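Local structure of putative secreted protein (Streptomyces sp. SirexAA-E, 4PEY) at residues A[215-221]-A[237-243]; A[92-96]-A[123-128]; A[432-438]-A[454-460]. The protein hydrolyses laminarin and laminarioligosaccharides by removing glucose units successively from the non-reducing ends of beta-1,3-glucans, yielding glucose and laminaribiose. The protein carries 1 engineered substitution. One frame throughout, in Å; residues are numbered along the deposited sequence.

Interaction 1: residues A[215-221]-A[237-243]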
loop_
_atom_site.group_PDB
_atom_site.type_symbol
_atom_site.label_atom_id
_atom_site.label_comp_id
_atom_site.label_asym_id
_atom_site.label_seq_id
_atom_site.Cartn_x
_atom_site.Cartn_y
_atom_site.Cartn_z
ATOM N N THR A 215 -19.234 5.866 4.194
ATOM C CA THR A 215 -18.192 6.046 5.203
ATOM C C THR A 215 -17.207 4.881 5.215
ATOM O O THR A 215 -17.496 3.798 4.696
ATOM C CB THR A 215 -18.778 6.185 6.629
ATOM O OG1 THR A 215 -19.471 4.980 6.994
ATOM C CG2 THR A 215 -19.727 7.373 6.717
ATOM N N THR A 216 -16.049 5.114 5.827
ATOM C CA THR A 216 -15.087 4.055 6.114
ATOM C C THR A 216 -15.328 3.580 7.552
ATOM O O THR A 216 -15.334 4.404 8.466
ATOM C CB THR A 216 -13.644 4.552 5.940
ATOM O OG1 THR A 216 -13.508 5.215 4.670
ATOM C CG2 THR A 216 -12.655 3.390 6.028
ATOM N N PRO A 217 -15.547 2.263 7.758
ATOM C CA PRO A 217 -15.959 1.772 9.084
ATOM C C PRO A 217 -15.056 2.268 10.208
ATOM O O PRO A 217 -15.531 2.760 11.240
ATOM C CB PRO A 217 -15.869 0.249 8.942
ATOM C CG PRO A 217 -16.074 -0.004 7.494
ATOM C CD PRO A 217 -15.523 1.187 6.749
ATOM N N VAL A 218 -13.755 2.101 10.011
ATOM C CA VAL A 218 -12.725 2.598 10.924
ATOM C C VAL A 218 -11.553 3.094 10.089
ATOM O O VAL A 218 -11.175 2.417 9.131
ATOM C CB VAL A 218 -12.199 1.496 11.889
ATOM C CG1 VAL A 218 -11.312 2.100 12.968
ATOM C CG2 VAL A 218 -13.339 0.679 12.497
ATOM N N SER A 219 -10.968 4.237 10.435
ATOM C CA SER A 219 -9.701 4.618 9.836
ATOM C C SER A 219 -8.907 5.431 10.841
ATOM O O SER A 219 -9.464 6.027 11.772
ATOM C CB SER A 219 -9.892 5.398 8.527
ATOM O OG SER A 219 -10.587 6.616 8.731
ATOM N N ARG A 220 -7.596 5.417 10.677
ATOM C CA ARG A 220 -6.729 6.200 11.539
ATOM C C ARG A 220 -5.597 6.705 10.674
ATOM O O ARG A 220 -4.846 5.906 10.132
ATOM C CB ARG A 220 -6.202 5.367 12.702
ATOM C CG ARG A 220 -5.374 6.175 13.698
ATOM C CD ARG A 220 -5.022 5.322 14.911
ATOM N NE ARG A 220 -4.203 4.165 14.544
ATOM C CZ ARG A 220 -4.113 3.048 15.272
ATOM N NH1 ARG A 220 -4.791 2.929 16.412
ATOM N NH2 ARG A 220 -3.346 2.043 14.858
ATOM N N GLU A 221 -5.488 8.018 10.511
ATOM C CA GLU A 221 -4.524 8.522 9.545
ATOM C C GLU A 221 -3.089 8.184 9.952
ATOM O O GLU A 221 -2.743 8.105 11.145
ATOM C CB GLU A 221 -4.690 10.028 9.329
ATOM C CG GLU A 221 -6.087 10.439 8.863
ATOM C CD GLU A 221 -6.598 9.649 7.647
ATOM O OE1 GLU A 221 -5.789 9.206 6.801
ATOM O OE2 GLU A 221 -7.834 9.478 7.540
ATOM N N PRO A 237 -2.338 10.889 14.474
ATOM C CA PRO A 237 -3.790 11.112 14.399
ATOM C C PRO A 237 -4.594 10.120 15.235
ATOM O O PRO A 237 -4.224 8.946 15.337
ATOM C CB PRO A 237 -4.091 10.930 12.907
ATOM C CG PRO A 237 -2.809 11.324 12.236
ATOM C CD PRO A 237 -1.721 10.803 13.138
ATOM N N ALA A 238 -5.681 10.605 15.828
ATOM C CA ALA A 238 -6.627 9.754 16.539
ATOM C C ALA A 238 -7.508 9.008 15.535
ATOM O O ALA A 238 -7.692 9.465 14.401
ATOM C CB ALA A 238 -7.484 10.579 17.473
ATOM N N LYS A 239 -8.069 7.876 15.945
ATOM C CA LYS A 239 -8.891 7.104 15.017
ATOM C C LYS A 239 -10.255 7.753 14.819
ATOM O O LYS A 239 -10.757 8.479 15.684
ATOM C CB LYS A 239 -9.045 5.651 15.486
ATOM C CG LYS A 239 -10.197 5.348 16.412
ATOM C CD LYS A 239 -10.312 3.825 16.621
ATOM C CE LYS A 239 -11.531 3.460 17.460
ATOM N NZ LYS A 239 -11.451 4.033 18.827
ATOM N N ARG A 240 -10.822 7.499 13.645
ATOM C CA ARG A 240 -12.175 7.910 13.300
ATOM C C ARG A 240 -13.032 6.677 13.038
ATOM O O ARG A 240 -12.575 5.723 12.420
ATOM C CB ARG A 240 -12.172 8.804 12.059
ATOM C CG ARG A 240 -11.526 10.149 12.250
ATOM C CD ARG A 240 -11.860 11.056 11.079
ATOM N NE ARG A 240 -11.021 10.819 9.905
ATOM C CZ ARG A 240 -11.236 11.381 8.720
ATOM N NH1 ARG A 240 -12.295 12.172 8.544
ATOM N NH2 ARG A 240 -10.417 11.137 7.704
ATOM N N THR A 241 -14.269 6.682 13.510
ATOM C CA THR A 241 -15.200 5.620 13.139
ATOM C C THR A 241 -16.240 6.203 12.192
ATOM O O THR A 241 -16.644 7.359 12.345
ATOM C CB THR A 241 -15.878 4.993 14.367
ATOM O OG1 THR A 241 -16.622 5.997 15.058
ATOM C CG2 THR A 241 -14.836 4.435 15.307
ATOM N N ASN A 242 -16.647 5.411 11.202
ATOM C CA ASN A 242 -17.545 5.891 10.155
ATOM C C ASN A 242 -17.034 7.204 9.570
ATOM O O ASN A 242 -17.755 8.202 9.498
ATOM C CB ASN A 242 -18.962 6.044 10.699
ATOM C CG ASN A 242 -19.544 4.723 11.144
ATOM O OD1 ASN A 242 -19.381 3.706 10.467
ATOM N ND2 ASN A 242 -20.202 4.722 12.290
ATOM N N ALA A 243 -15.765 7.179 9.173
ATOM C CA ALA A 243 -15.066 8.352 8.674
ATOM C C ALA A 243 -15.608 8.802 7.321
ATOM O O ALA A 243 -15.985 7.982 6.482
ATOM C CB ALA A 243 -13.579 8.059 8.570
HETATM O O HOH W 1 -18.960 2.731 8.185
HETATM O O HOH W 2 -9.143 8.718 9.751
HETATM O O HOH W 3 -7.618 9.570 11.745
HETATM O O HOH W 4 -2.124 7.535 13.812
#
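The guanidinium of Arg240 meets the carboxylate of Glu221 with its edge. OE2 of Glu221 lies in the guanidinium plane, and NH2 of Arg240 donates to it at 3.1 Å in a salt bridge. The carboxylate is turned 61° against that plane and is met on its anti side, somewhat out of its own plane. Water 2 lies at the same edge. It accepts from NE of Arg240 and donates to OE2 of Glu221 and OG of Ser219, and with the salt bridge it helps fix the rotation of the guanidinium. One face of the group carries CB of Ala243, 4.0 Å above the plane and toward the rim. The bend of Arg240 at chi3 (-81°) swings its N-H edge round to Glu221.

Outside partners complete this cluster. OE2 of Glu221 is also salt-bridged to Arg178, NH1 of Arg240 bonds Gly245 O, and OG of Ser219 bonds Asp179. That hydroxyl also lies 3.3 Å from CB of Ala243.

Beneath the cluster the backbones run antiparallel. Ser219 and Arg240 form a hydrogen-bonded pair, with Arg240 N 2.7 Å from Ser219 O. At Glu221 water takes over from direct backbone bonds: water 3 links its N to Ala238 O, and water 4 links its O to Pro237 O. Here the ring of Pro237 packs on Glu221, CG to CB 3.7 Å.

At the other end Thr216 exchanges two bonds with Ala243, and Asn242 N adds one to Pro217 O at 2.9 Å. This last donor stands 56° out of the carbonyl plane. Thr215 OG1 and Asn242 OD1 share water 1. Thr216 and Val218 also touch strand 429-436. Asn242 has positive phi, and with Ala243 it faces the single residue Thr216: a G1 beta bulge in the antiparallel pair formed by strands 210-220 and 231-243.

Interaction 2: residues A[92-96]-A[123-128]. With BGC (beta-D-glucopyranose), chain C; BGC (beta-D-glucopyranose), chain B; BGC (beta-D-glucopyranose), chain D.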
loop_
_atom_site.group_PDB
_atom_site.type_symbol
_atom_site.label_atom_id
_atom_site.label_comp_id
_atom_site.label_asym_id
_atom_site.label_seq_id
_atom_site.Cartn_x
_atom_site.Cartn_y
_atom_site.Cartn_z
ATOM N N ASP A 92 4.392 21.500 -8.992
ATOM C CA ASP A 92 3.867 20.150 -9.132
ATOM C C ASP A 92 4.680 19.113 -8.369
ATOM O O ASP A 92 5.882 19.289 -8.133
ATOM C CB ASP A 92 3.832 19.738 -10.611
ATOM C CG ASP A 92 2.910 20.611 -11.458
ATOM O OD1 ASP A 92 3.101 21.851 -11.504
ATOM O OD2 ASP A 92 2.000 20.046 -12.102
ATOM N N VAL A 93 4.011 18.027 -8.004
ATOM C CA VAL A 93 4.678 16.805 -7.580
ATOM C C VAL A 93 4.296 15.757 -8.624
ATOM O O VAL A 93 3.170 15.251 -8.644
ATOM C CB VAL A 93 4.270 16.381 -6.151
ATOM C CG1 VAL A 93 4.825 15.015 -5.824
ATOM C CG2 VAL A 93 4.772 17.403 -5.136
ATOM N N THR A 94 5.235 15.477 -9.519
ATOM C CA THR A 94 4.948 14.760 -10.755
ATOM C C THR A 94 5.476 13.337 -10.788
ATOM O O THR A 94 6.650 13.106 -10.496
ATOM C CB THR A 94 5.554 15.518 -11.952
ATOM O OG1 THR A 94 4.954 16.818 -12.036
ATOM C CG2 THR A 94 5.350 14.756 -13.272
ATOM N N VAL A 95 4.615 12.389 -11.152
ATOM C CA VAL A 95 5.085 11.092 -11.623
ATOM C C VAL A 95 4.547 10.851 -13.034
ATOM O O VAL A 95 3.337 10.959 -13.278
ATOM C CB VAL A 95 4.662 9.933 -10.689
ATOM C CG1 VAL A 95 5.103 8.592 -11.264
ATOM C CG2 VAL A 95 5.252 10.114 -9.292
ATOM N N ASP A 96 5.453 10.552 -13.962
ATOM C CA ASP A 96 5.082 10.224 -15.340
ATOM C C ASP A 96 5.857 8.962 -15.721
ATOM O O ASP A 96 6.578 8.394 -14.889
ATOM C CB ASP A 96 5.374 11.394 -16.295
ATOM C CG ASP A 96 4.545 11.345 -17.592
ATOM O OD1 ASP A 96 3.857 10.337 -17.877
ATOM O OD2 ASP A 96 4.608 12.330 -18.357
ATOM N N THR A 123 -3.429 21.197 -13.466
ATOM C CA THR A 123 -3.589 19.772 -13.172
ATOM C C THR A 123 -2.268 19.134 -12.776
ATOM O O THR A 123 -1.280 19.243 -13.499
ATOM C CB THR A 123 -4.177 19.010 -14.386
ATOM O OG1 THR A 123 -5.451 19.570 -14.727
ATOM C CG2 THR A 123 -4.357 17.534 -14.069
ATOM N N ASN A 124 -2.256 18.465 -11.625
ATOM C CA ASN A 124 -1.084 17.717 -11.188
ATOM C C ASN A 124 -1.143 16.294 -11.730
ATOM O O ASN A 124 -2.201 15.676 -11.680
ATOM C CB ASN A 124 -1.004 17.685 -9.657
ATOM C CG ASN A 124 0.345 17.231 -9.159
ATOM O OD1 ASN A 124 1.282 18.025 -9.084
ATOM N ND2 ASN A 124 0.459 15.946 -8.819
ATOM N N ARG A 125 -0.024 15.764 -12.228
ATOM C CA ARG A 125 0.000 14.390 -12.728
ATOM C C ARG A 125 0.706 13.450 -11.757
ATOM O O ARG A 125 1.898 13.625 -11.458
ATOM C CB ARG A 125 0.679 14.303 -14.099
ATOM C CG ARG A 125 0.612 12.896 -14.700
ATOM C CD ARG A 125 1.566 12.714 -15.873
ATOM N NE ARG A 125 1.460 13.802 -16.840
ATOM C CZ ARG A 125 0.528 13.880 -17.784
ATOM N NH1 ARG A 125 0.517 14.909 -18.619
ATOM N NH2 ARG A 125 -0.394 12.930 -17.891
ATOM N N TRP A 126 -0.032 12.449 -11.277
ATOM C CA TRP A 126 0.491 11.423 -10.361
ATOM C C TRP A 126 0.230 10.053 -10.996
ATOM O O TRP A 126 -0.681 9.320 -10.595
ATOM C CB TRP A 126 -0.164 11.558 -8.974
ATOM C CG TRP A 126 0.352 10.654 -7.870
ATOM C CD1 TRP A 126 -0.295 9.578 -7.322
ATOM C CD2 TRP A 126 1.598 10.772 -7.164
ATOM N NE1 TRP A 126 0.471 9.015 -6.332
ATOM C CE2 TRP A 126 1.640 9.724 -6.214
ATOM C CE3 TRP A 126 2.682 11.654 -7.245
ATOM C CZ2 TRP A 126 2.726 9.535 -5.352
ATOM C CZ3 TRP A 126 3.759 11.468 -6.381
ATOM C CH2 TRP A 126 3.773 10.410 -5.453
ATOM N N ALA A 127 1.016 9.726 -12.019
ATOM C CA ALA A 127 0.754 8.544 -12.840
ATOM C C ALA A 127 1.505 7.331 -12.310
ATOM O O ALA A 127 2.554 6.943 -12.833
ATOM C CB ALA A 127 1.125 8.817 -14.290
ATOM N N VAL A 128 0.946 6.733 -11.265
ATOM C CA VAL A 128 1.624 5.690 -10.517
ATOM C C VAL A 128 0.930 4.350 -10.651
ATOM O O VAL A 128 -0.239 4.277 -11.061
ATOM C CB VAL A 128 1.702 6.055 -9.025
ATOM C CG1 VAL A 128 2.506 7.339 -8.847
ATOM C CG2 VAL A 128 0.296 6.216 -8.441
HETATM C C2 BGC C . 3.997 16.950 -15.962
HETATM C C3 BGC C . 2.835 17.915 -16.166
HETATM C C4 BGC C . 3.229 19.345 -15.789
HETATM C C5 BGC C . 4.556 19.732 -16.434
HETATM C C6 BGC C . 5.059 21.075 -15.916
HETATM C C1 BGC C . 5.234 17.487 -16.670
HETATM O O2 BGC C . 3.666 15.665 -16.463
HETATM O O3 BGC C . 1.744 17.486 -15.389
HETATM O O4 BGC C . 2.226 20.247 -16.215
HETATM O O5 BGC C . 5.542 18.763 -16.152
HETATM O O6 BGC C . 6.009 21.610 -16.810
HETATM C C2 BGC B . 7.050 15.018 -17.846
HETATM C C3 BGC B . 7.172 16.490 -17.489
HETATM C C4 BGC B . 8.638 16.847 -17.274
HETATM C C5 BGC B . 9.492 16.399 -18.457
HETATM C C6 BGC B . 10.971 16.620 -18.148
HETATM C C1 BGC B . 7.919 14.729 -19.065
HETATM O O2 BGC B . 5.699 14.690 -18.101
HETATM O O3 BGC B . 6.446 16.744 -16.306
HETATM O O4 BGC B . 8.768 18.239 -17.085
HETATM O O5 BGC B . 9.266 15.033 -18.754
HETATM O O6 BGC B . 11.748 16.233 -19.258
HETATM C C2 BGC D . 7.167 11.723 -20.960
HETATM C C3 BGC D . 8.149 12.835 -20.619
HETATM C C4 BGC D . 9.596 12.368 -20.769
HETATM C C5 BGC D . 9.812 11.677 -22.112
HETATM C C6 BGC D . 11.242 11.132 -22.229
HETATM C C1 BGC D . 7.509 11.033 -22.273
HETATM O O1 BGC D . 6.678 9.889 -22.379
HETATM O O2 BGC D . 5.860 12.265 -21.020
HETATM O O3 BGC D . 7.895 13.246 -19.292
HETATM O O4 BGC D . 10.462 13.480 -20.659
HETATM O O5 BGC D . 8.873 10.630 -22.287
HETATM O O6 BGC D . 11.544 10.270 -21.143
HETATM O O HOH W 5 2.271 17.461 -12.708
HETATM O O HOH W 6 0.769 21.107 -14.135
#
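The side chain of Asn124 stands in for a strand neighbour of Val93. OD1 of Asn124 accepts from Val93 N at 2.9 Å, on a lone pair. ND2 of Asn124 donates back to Val93 O at 2.8 Å. The two bonds hold the amide from both ends. The setting is a parallel beta-helix, as in family 55 glycoside hydrolases, and the two short strands run nearly the same way, 30° apart. CG of Asn124 is anti to the backbone N of that residue (chi1 -166°), which sends the amide across to Val93.

Just past strand 92-94, Val95 N bonds Arg125 O, at the end of the other strand, and Ala127 N bonds Val95 O. Ala127 is the centre of an inverse gamma turn. Val95 crosses Trp126 obliquely, its CG2 3.5 Å from CZ3 of the indole. Val93 lies alongside the same ring and points the same way. CG1 of Val128 lies over one face of the indole, near its rim.

The opposite flank holds laminaritriose. OD2 of Asp96 takes two sugar hydroxyls: O2 of the chain B glucose at 2.6 Å and O2 of the chain D glucose at 2.9 Å. In one of two conformers modelled for Arg125, NE donates to O2 of the chain C glucose. In that conformer the Asp96 carboxylate and the Arg125 guanidinium are 15° from parallel, and their long ion pair rests on charge alone. OD1 of Asp92 bonds Val120 N and OG1 of Thr94 bonds Asn68. Water 5 accepts from Arg125 N, donates to OD2 of Asp92 and OG1 of Thr94, and bonds O3 of the chain C glucose.

Interaction 3: residues A[432-438]-A[454-460]. Engineered in segment 454-460: Ala458 (natural residue Glu). With BGC (beta-D-glucopyranose), chain E.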
loop_
_atom_site.group_PDB
_atom_site.type_symbol
_atom_site.label_atom_id
_atom_site.label_comp_id
_atom_site.label_asym_id
_atom_site.label_seq_id
_atom_site.Cartn_x
_atom_site.Cartn_y
_atom_site.Cartn_z
ATOM N N GLY A 432 -7.742 -0.866 0.922
ATOM C CA GLY A 432 -6.685 -0.698 -0.065
ATOM C C GLY A 432 -5.699 -1.855 -0.067
ATOM O O GLY A 432 -4.508 -1.673 0.198
ATOM N N LEU A 433 -6.197 -3.046 -0.385
ATOM C CA LEU A 433 -5.413 -4.272 -0.311
ATOM C C LEU A 433 -4.926 -4.701 -1.700
ATOM O O LEU A 433 -5.735 -4.981 -2.574
ATOM C CB LEU A 433 -6.258 -5.376 0.329
ATOM C CG LEU A 433 -5.674 -6.771 0.544
ATOM C CD1 LEU A 433 -4.527 -6.701 1.523
ATOM C CD2 LEU A 433 -6.764 -7.717 1.061
ATOM N N PHE A 434 -3.610 -4.729 -1.899
ATOM C CA PHE A 434 -3.016 -5.088 -3.190
ATOM C C PHE A 434 -2.096 -6.283 -2.960
ATOM O O PHE A 434 -1.104 -6.149 -2.243
ATOM C CB PHE A 434 -2.181 -3.938 -3.781
ATOM C CG PHE A 434 -2.929 -2.643 -4.029
ATOM C CD1 PHE A 434 -3.317 -1.826 -2.975
ATOM C CD2 PHE A 434 -3.151 -2.198 -5.333
ATOM C CE1 PHE A 434 -3.965 -0.622 -3.208
ATOM C CE2 PHE A 434 -3.778 -0.988 -5.583
ATOM C CZ PHE A 434 -4.187 -0.189 -4.515
ATOM N N VAL A 435 -2.404 -7.442 -3.537
ATOM C CA VAL A 435 -1.595 -8.644 -3.302
ATOM C C VAL A 435 -1.471 -9.428 -4.601
ATOM O O VAL A 435 -2.492 -9.736 -5.223
ATOM C CB VAL A 435 -2.209 -9.560 -2.204
ATOM C CG1 VAL A 435 -1.259 -10.718 -1.876
ATOM C CG2 VAL A 435 -2.525 -8.765 -0.939
ATOM N N GLU A 436 -0.241 -9.751 -5.015
ATOM C CA GLU A 436 -0.019 -10.306 -6.365
ATOM C C GLU A 436 1.045 -11.384 -6.511
ATOM O O GLU A 436 2.126 -11.292 -5.914
ATOM C CB GLU A 436 0.374 -9.198 -7.342
ATOM C CG GLU A 436 -0.508 -7.968 -7.372
ATOM C CD GLU A 436 -0.052 -7.040 -8.464
ATOM O OE1 GLU A 436 1.008 -6.396 -8.275
ATOM O OE2 GLU A 436 -0.713 -7.008 -9.532
ATOM N N HIS A 437 0.710 -12.379 -7.342
ATOM C CA HIS A 437 1.624 -13.324 -7.996
ATOM C C HIS A 437 2.091 -14.509 -7.143
ATOM O O HIS A 437 3.017 -15.216 -7.543
ATOM C CB HIS A 437 2.868 -12.604 -8.551
ATOM C CG HIS A 437 2.562 -11.417 -9.414
ATOM N ND1 HIS A 437 1.679 -11.459 -10.475
ATOM C CD2 HIS A 437 3.038 -10.146 -9.372
ATOM C CE1 HIS A 437 1.618 -10.265 -11.041
ATOM N NE2 HIS A 437 2.428 -9.451 -10.388
ATOM N N PHE A 438 1.437 -14.768 -6.011
ATOM C CA PHE A 438 1.865 -15.865 -5.138
ATOM C C PHE A 438 1.584 -17.239 -5.753
ATOM O O PHE A 438 0.688 -17.386 -6.598
ATOM C CB PHE A 438 1.223 -15.685 -3.757
ATOM C CG PHE A 438 1.803 -14.514 -3.048
ATOM C CD1 PHE A 438 2.913 -14.668 -2.228
ATOM C CD2 PHE A 438 1.343 -13.230 -3.321
ATOM C CE1 PHE A 438 3.512 -13.571 -1.643
ATOM C CE2 PHE A 438 1.944 -12.129 -2.752
ATOM C CZ PHE A 438 3.037 -12.296 -1.912
ATOM N N PHE A 454 -11.790 -2.529 -1.219
ATOM C CA PHE A 454 -10.855 -2.546 -2.354
ATOM C C PHE A 454 -9.809 -3.666 -2.291
ATOM O O PHE A 454 -8.980 -3.729 -1.379
ATOM C CB PHE A 454 -10.115 -1.216 -2.548
ATOM C CG PHE A 454 -9.224 -1.224 -3.769
ATOM C CD1 PHE A 454 -9.710 -0.810 -5.006
ATOM C CD2 PHE A 454 -7.913 -1.681 -3.689
ATOM C CE1 PHE A 454 -8.896 -0.837 -6.136
ATOM C CE2 PHE A 454 -7.105 -1.722 -4.809
ATOM C CZ PHE A 454 -7.589 -1.291 -6.032
ATOM N N TYR A 455 -9.827 -4.517 -3.311
ATOM C CA TYR A 455 -8.802 -5.537 -3.485
ATOM C C TYR A 455 -8.332 -5.548 -4.926
ATOM O O TYR A 455 -9.150 -5.518 -5.852
ATOM C CB TYR A 455 -9.329 -6.924 -3.104
ATOM C CG TYR A 455 -8.314 -8.046 -3.214
ATOM C CD1 TYR A 455 -7.108 -7.982 -2.525
ATOM C CD2 TYR A 455 -8.572 -9.185 -3.985
ATOM C CE1 TYR A 455 -6.179 -9.007 -2.602
ATOM C CE2 TYR A 455 -7.650 -10.232 -4.063
ATOM C CZ TYR A 455 -6.455 -10.138 -3.368
ATOM O OH TYR A 455 -5.526 -11.159 -3.431
ATOM N N GLN A 456 -7.016 -5.581 -5.112
ATOM C CA GLN A 456 -6.432 -5.779 -6.438
ATOM C C GLN A 456 -5.449 -6.932 -6.389
ATOM O O GLN A 456 -4.515 -6.928 -5.575
ATOM C CB GLN A 456 -5.725 -4.517 -6.947
ATOM C CG GLN A 456 -5.180 -4.661 -8.396
ATOM C CD GLN A 456 -3.756 -5.200 -8.468
ATOM O OE1 GLN A 456 -2.856 -4.717 -7.774
ATOM N NE2 GLN A 456 -3.549 -6.214 -9.314
ATOM N N ASN A 457 -5.670 -7.921 -7.251
ATOM C CA ASN A 457 -4.767 -9.046 -7.390
ATOM C C ASN A 457 -4.426 -9.308 -8.845
ATOM O O ASN A 457 -5.239 -9.049 -9.736
ATOM C CB ASN A 457 -5.382 -10.310 -6.789
ATOM C CG ASN A 457 -4.699 -11.574 -7.277
ATOM O OD1 ASN A 457 -5.110 -12.182 -8.272
ATOM N ND2 ASN A 457 -3.641 -11.976 -6.582
ATOM N N ALA A 458 -3.215 -9.803 -9.084
ATOM C CA ALA A 458 -2.914 -10.504 -10.327
ATOM C C ALA A 458 -2.302 -11.827 -9.926
ATOM O O ALA A 458 -1.512 -11.883 -8.980
ATOM C CB ALA A 458 -1.972 -9.708 -11.224
ATOM N N LYS A 459 -2.678 -12.895 -10.621
ATOM C CA LYS A 459 -2.160 -14.222 -10.313
ATOM C C LYS A 459 -0.728 -14.369 -10.827
ATOM O O LYS A 459 -0.263 -13.555 -11.627
ATOM C CB LYS A 459 -3.076 -15.300 -10.906
ATOM C CG LYS A 459 -4.459 -15.387 -10.229
ATOM C CD LYS A 459 -4.388 -15.734 -8.738
ATOM C CE LYS A 459 -3.706 -17.069 -8.477
ATOM N NZ LYS A 459 -3.537 -17.362 -7.020
ATOM N N ALA A 460 -0.025 -15.387 -10.340
ATOM C CA ALA A 460 1.321 -15.702 -10.827
ATOM C C ALA A 460 1.324 -15.864 -12.345
ATOM O O ALA A 460 0.476 -16.566 -12.889
ATOM C CB ALA A 460 1.841 -16.978 -10.166
HETATM C C2 BGC E . 1.114 -6.009 -12.347
HETATM C C3 BGC E . 2.400 -5.757 -11.565
HETATM C C4 BGC E . 3.602 -6.021 -12.458
HETATM C C5 BGC E . 3.507 -5.164 -13.710
HETATM C C6 BGC E . 4.715 -5.377 -14.608
HETATM C C1 BGC E . 1.132 -5.330 -13.719
HETATM O O2 BGC E . 0.006 -5.555 -11.582
HETATM O O3 BGC E . 2.456 -6.618 -10.448
HETATM O O4 BGC E . 4.801 -5.758 -11.767
HETATM O O5 BGC E . 2.347 -5.549 -14.411
HETATM O O6 BGC E . 4.649 -6.663 -15.183
HETATM O O HOH W 7 -1.037 -15.623 -7.620
HETATM O O HOH W 8 -1.221 -19.221 -7.822
#
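Glu436 and Gln456 are brought together by different torsions. The chain of Glu436 runs out extended beyond CG (chi2 -175°), while that of Gln456 bends at chi2 (-90°). NE2 of Gln456 therefore reaches OE2 of Glu436 at 3.0 Å. The donor comes from above the carboxylate plane, and the two flat groups stand 85° apart. OE1 of Gln456 bonds Gln130.

Both carboxylate oxygens hold the glucose of chain E. Its O3 donates to OE1 of Glu436 at 2.6 Å, and its O2 donates to OE2 at the same length. His437 adds a third bond: NE2 gives its N-H to O3 at 2.8 Å. On the other edge of the ring, ND1 of His437 donates to Lys459 O, which lies in the ring plane. The imidazole is thus pinned at both nitrogens. With an alanine in place of His437, the sugar O3 would probably lose a donor and the carbonyl of Lys459 its side-chain partner.

The two segments are neighbouring parallel strands in successive coils of a beta-helix, the second of two in family 55 enzymes. Leu433 and Tyr455 share one face, where CG of Leu433 touches CD1 of the ring at 3.6 Å. Val435 and Tyr455 also meet Val443 there. On the face with Gln456, CE2 of Phe454 sits over one face of the Phe434 ring, near its rim.

Ala458 is engineered; the natural glutamate is the inferred proton donor. CB of Ala458 lies 3.4 Å from OE2 of Glu436, beside the sugar site. The buried N of Ala458 has no partner in the model. ND2 of Asn457 bonds Val435 O at 2.9 Å, while OD1 of Asn457 bonds Ser496.

Overall arrangement
Interaction 2 lies among the parallel coils of the first beta-helix and interaction 3 in the second. Interaction 1 pairs strand 210-220 with an antiparallel strand following it. None touches another; the centres of interactions 2 and 3 are about 24 Å apart. Interactions 2 and 3 are buried and sugar-bound. Interaction 1 is partly buried and away from the annotated sites. The chemistry follows place. The antiparallel pair of 215-221 and 237-243 adds a salt bridge and bridging waters to its backbone bonds. Segments 92-96 and 123-128 combine side-chain-to-backbone bonds with a separate glycan pocket. Segments 432-438 and 454-460 set aromatic packing behind the sugar-binding carboxylate and imidazole.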